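Local coordinates for protein involved in catabolism of external DNA (Legionella pneumophila subsp. pneumophila, PDB 2OO3) that probably methylates N6 of adenine 2030 in 23S ribosomal RNA, using S-adenosyl-L-methionine as the methyl donor, at residues V147-P156 with I178-F189. Numbering follows the deposited sequence.
Sequences VSKLNALLPP and IPYAIKNAYSKF. With SO4 (sulfate ion), chain C.
Phe189 and Pro156 meet where both helices have ended: the proline CD sits over the centre of the phenyl ring, 3.6 Å from its centroid, in a CH-pi contact. With CG anti to the backbone N, the phenylalanine ring reaches the loop after helix 146-153, where Leu154 CD2 comes within 4.0 Å of Phe189 CD2 and Pro155 CB approaches Phe189 CD1. The peptide before Pro155 is cis, and the Pro155 ring lies against the carbonyl O of Lys188.

Just before Phe189, Lys188 stretches across to the other helix, bent at chi3, and its NZ donates to Asn151 O at 2.7 Å, with a C=O...N angle of 149°. Pro155, four residues on, has no N-H for this carbonyl; the lysine supplies a donor instead. The Asn151 and Asn184 side chains cross at a slant, amide planes 55° apart, with Asn151 ND2 3.0 Å from Asn184 OD1.

Beneath these polar groups the packing is aliphatic. The helix segments run nearly parallel, axes 9.0 Å apart at 9°, with Ala181 and Ala185 turned to the leucines: Leu154 CD1 rests on Ala185 CB and Leu150 CD1 on Ala181 CB. Val147 forks at the far end, CG1 pressing tightly on Ala181 CB (3.5 Å) and CG2 meeting Ile178 CD1; it also touches His43, predicted to bind S-adenosyl-L-methionine, so this end probably borders the cofactor site.

The pair packs on one face of the Rossmann-like sheet, Leu150 and Leu154 on strand 38-41, Ile178 and Ala185 on strand 193-200. Strand 161-165, between those two, links the helices in sequence, while helix 203-216 flanks Pro179 and Tyr186.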
# COMPACT_ATOMS: atom_id res chain seq x y z
N VAL A 147 2.53 10.96 -9.72
CA VAL A 147 2.61 10.09 -10.89
C VAL A 147 3.58 10.68 -11.95
O VAL A 147 4.38 9.95 -12.53
CB VAL A 147 1.19 9.80 -11.46
CG1 VAL A 147 1.26 8.96 -12.76
CG2 VAL A 147 0.36 9.04 -10.40
N SER A 148 3.52 12.00 -12.13
CA SER A 148 4.44 12.73 -13.00
C SER A 148 5.86 12.68 -12.46
O SER A 148 6.80 12.65 -13.23
CB SER A 148 3.94 14.17 -13.25
OG SER A 148 4.26 15.04 -12.16
N LYS A 149 6.03 12.61 -11.14
CA LYS A 149 7.36 12.55 -10.52
C LYS A 149 8.15 11.27 -10.74
O LYS A 149 9.39 11.29 -10.65
CB LYS A 149 7.30 12.80 -9.01
CG LYS A 149 7.33 14.25 -8.62
CD LYS A 149 8.66 14.88 -8.97
CE LYS A 149 8.69 16.35 -8.63
NZ LYS A 149 9.94 16.95 -9.17
N LEU A 150 7.45 10.16 -10.98
CA LEU A 150 8.11 8.90 -11.29
C LEU A 150 9.25 9.09 -12.32
O LEU A 150 10.38 8.62 -12.12
CB LEU A 150 7.10 7.87 -11.79
CG LEU A 150 6.15 7.27 -10.75
CD1 LEU A 150 5.18 6.30 -11.41
CD2 LEU A 150 6.95 6.55 -9.65
N ASN A 151 8.95 9.82 -13.39
CA ASN A 151 9.90 10.03 -14.47
C ASN A 151 11.17 10.77 -14.02
O ASN A 151 12.26 10.44 -14.46
CB ASN A 151 9.17 10.74 -15.61
CG ASN A 151 10.05 10.98 -16.85
OD1 ASN A 151 10.07 12.10 -17.39
ND2 ASN A 151 10.75 9.92 -17.32
N ALA A 152 11.02 11.74 -13.12
CA ALA A 152 12.13 12.62 -12.72
C ALA A 152 13.06 12.01 -11.67
O ALA A 152 14.26 12.39 -11.61
CB ALA A 152 11.58 13.94 -12.19
N LEU A 153 12.53 11.10 -10.85
CA LEU A 153 13.20 10.66 -9.63
C LEU A 153 13.84 9.29 -9.74
O LEU A 153 14.51 8.87 -8.80
CB LEU A 153 12.22 10.64 -8.44
CG LEU A 153 11.59 11.99 -8.07
CD1 LEU A 153 10.61 11.82 -6.96
CD2 LEU A 153 12.65 13.00 -7.67
N LEU A 154 13.64 8.60 -10.87
CA LEU A 154 14.14 7.24 -11.03
C LEU A 154 15.05 7.17 -12.27
O LEU A 154 14.80 7.91 -13.24
CB LEU A 154 12.98 6.24 -11.13
CG LEU A 154 11.97 6.18 -9.97
CD1 LEU A 154 10.85 5.21 -10.28
CD2 LEU A 154 12.64 5.76 -8.66
N PRO A 155 16.15 6.38 -12.22
CA PRO A 155 16.65 5.62 -11.07
C PRO A 155 17.24 6.54 -10.00
O PRO A 155 17.83 7.57 -10.34
CB PRO A 155 17.76 4.76 -11.68
CG PRO A 155 18.24 5.56 -12.88
CD PRO A 155 17.03 6.27 -13.40
N PRO A 156 17.06 6.19 -8.71
CA PRO A 156 17.55 7.06 -7.65
C PRO A 156 19.03 6.82 -7.43
O PRO A 156 19.52 5.72 -7.72
CB PRO A 156 16.75 6.59 -6.42
CG PRO A 156 16.45 5.16 -6.68
CD PRO A 156 16.43 4.96 -8.19
N ILE A 178 -1.88 5.11 -14.89
CA ILE A 178 -1.02 4.49 -13.88
C ILE A 178 -0.10 3.44 -14.48
O ILE A 178 1.11 3.55 -14.30
CB ILE A 178 -1.86 3.96 -12.66
CG1 ILE A 178 -2.41 5.16 -11.88
CG2 ILE A 178 -1.05 3.02 -11.79
CD1 ILE A 178 -1.35 6.11 -11.29
N PRO A 179 -0.64 2.43 -15.20
CA PRO A 179 0.32 1.48 -15.78
C PRO A 179 1.26 2.11 -16.79
O PRO A 179 2.37 1.63 -16.94
CB PRO A 179 -0.58 0.47 -16.50
CG PRO A 179 -1.91 0.55 -15.74
CD PRO A 179 -2.02 2.04 -15.49
N TYR A 180 0.81 3.14 -17.50
CA TYR A 180 1.66 3.88 -18.44
C TYR A 180 2.86 4.49 -17.69
O TYR A 180 4.00 4.30 -18.10
CB TYR A 180 0.88 5.00 -19.12
CG TYR A 180 1.67 5.71 -20.23
CD1 TYR A 180 1.82 5.12 -21.46
CD2 TYR A 180 2.25 6.96 -20.02
CE1 TYR A 180 2.53 5.74 -22.48
CE2 TYR A 180 2.97 7.61 -21.04
CZ TYR A 180 3.09 6.98 -22.27
OH TYR A 180 3.80 7.57 -23.33
N ALA A 181 2.59 5.19 -16.59
CA ALA A 181 3.64 5.77 -15.78
C ALA A 181 4.60 4.71 -15.18
O ALA A 181 5.82 4.90 -15.16
CB ALA A 181 3.04 6.63 -14.67
N ILE A 182 4.05 3.62 -14.65
CA ILE A 182 4.91 2.53 -14.13
C ILE A 182 5.75 1.91 -15.24
O ILE A 182 6.93 1.65 -15.04
CB ILE A 182 4.10 1.44 -13.39
CG1 ILE A 182 3.33 2.07 -12.22
CG2 ILE A 182 5.02 0.26 -12.93
CD1 ILE A 182 2.22 1.16 -11.61
N LYS A 183 5.16 1.68 -16.42
CA LYS A 183 5.95 1.14 -17.52
C LYS A 183 7.15 2.04 -17.81
O LYS A 183 8.28 1.54 -17.98
CB LYS A 183 5.08 0.93 -18.79
CG LYS A 183 5.86 0.22 -19.93
CD LYS A 183 4.93 -0.10 -21.10
CE LYS A 183 5.69 -0.37 -22.35
NZ LYS A 183 4.75 -0.60 -23.52
N ASN A 184 6.93 3.35 -17.81
CA ASN A 184 8.01 4.29 -18.14
C ASN A 184 9.10 4.25 -17.06
O ASN A 184 10.29 4.19 -17.38
CB ASN A 184 7.50 5.73 -18.24
CG ASN A 184 8.63 6.76 -18.34
OD1 ASN A 184 8.84 7.59 -17.42
ND2 ASN A 184 9.39 6.67 -19.43
N ALA A 185 8.65 4.27 -15.80
CA ALA A 185 9.52 4.21 -14.63
C ALA A 185 10.35 2.93 -14.68
O ALA A 185 11.55 2.98 -14.51
CB ALA A 185 8.67 4.27 -13.36
N TYR A 186 9.69 1.80 -14.91
CA TYR A 186 10.35 0.51 -14.96
C TYR A 186 11.43 0.48 -16.05
O TYR A 186 12.51 -0.11 -15.83
CB TYR A 186 9.32 -0.60 -15.21
CG TYR A 186 9.91 -1.99 -15.22
CD1 TYR A 186 10.09 -2.71 -14.03
CD2 TYR A 186 10.31 -2.57 -16.42
CE1 TYR A 186 10.65 -3.97 -14.06
CE2 TYR A 186 10.84 -3.82 -16.46
CZ TYR A 186 11.01 -4.51 -15.28
OH TYR A 186 11.57 -5.75 -15.33
N SER A 187 11.17 1.11 -17.20
CA SER A 187 12.18 1.12 -18.28
C SER A 187 13.51 1.77 -17.83
O SER A 187 14.57 1.36 -18.29
CB SER A 187 11.66 1.80 -19.56
OG SER A 187 11.51 3.19 -19.39
N LYS A 188 13.43 2.74 -16.93
CA LYS A 188 14.59 3.49 -16.41
C LYS A 188 15.18 2.86 -15.14
O LYS A 188 16.33 3.09 -14.82
CB LYS A 188 14.18 4.92 -16.03
CG LYS A 188 13.74 5.81 -17.19
CD LYS A 188 13.14 7.09 -16.62
CE LYS A 188 13.70 8.29 -17.35
NZ LYS A 188 13.72 9.48 -16.47
N PHE A 189 14.37 2.09 -14.42
CA PHE A 189 14.82 1.52 -13.16
C PHE A 189 14.15 0.16 -12.99
O PHE A 189 13.21 0.00 -12.23
CB PHE A 189 14.45 2.49 -12.03
CG PHE A 189 14.98 2.09 -10.69
CD1 PHE A 189 16.28 1.61 -10.55
CD2 PHE A 189 14.17 2.21 -9.55
CE1 PHE A 189 16.78 1.25 -9.30
CE2 PHE A 189 14.67 1.86 -8.30
CZ PHE A 189 15.96 1.39 -8.17
S SO4 C . 11.03 -9.30 -17.32
O1 SO4 C . 10.93 -9.14 -15.88
O2 SO4 C . 11.27 -7.98 -17.91
O3 SO4 C . 12.15 -10.19 -17.61
O4 SO4 C . 9.80 -9.83 -17.89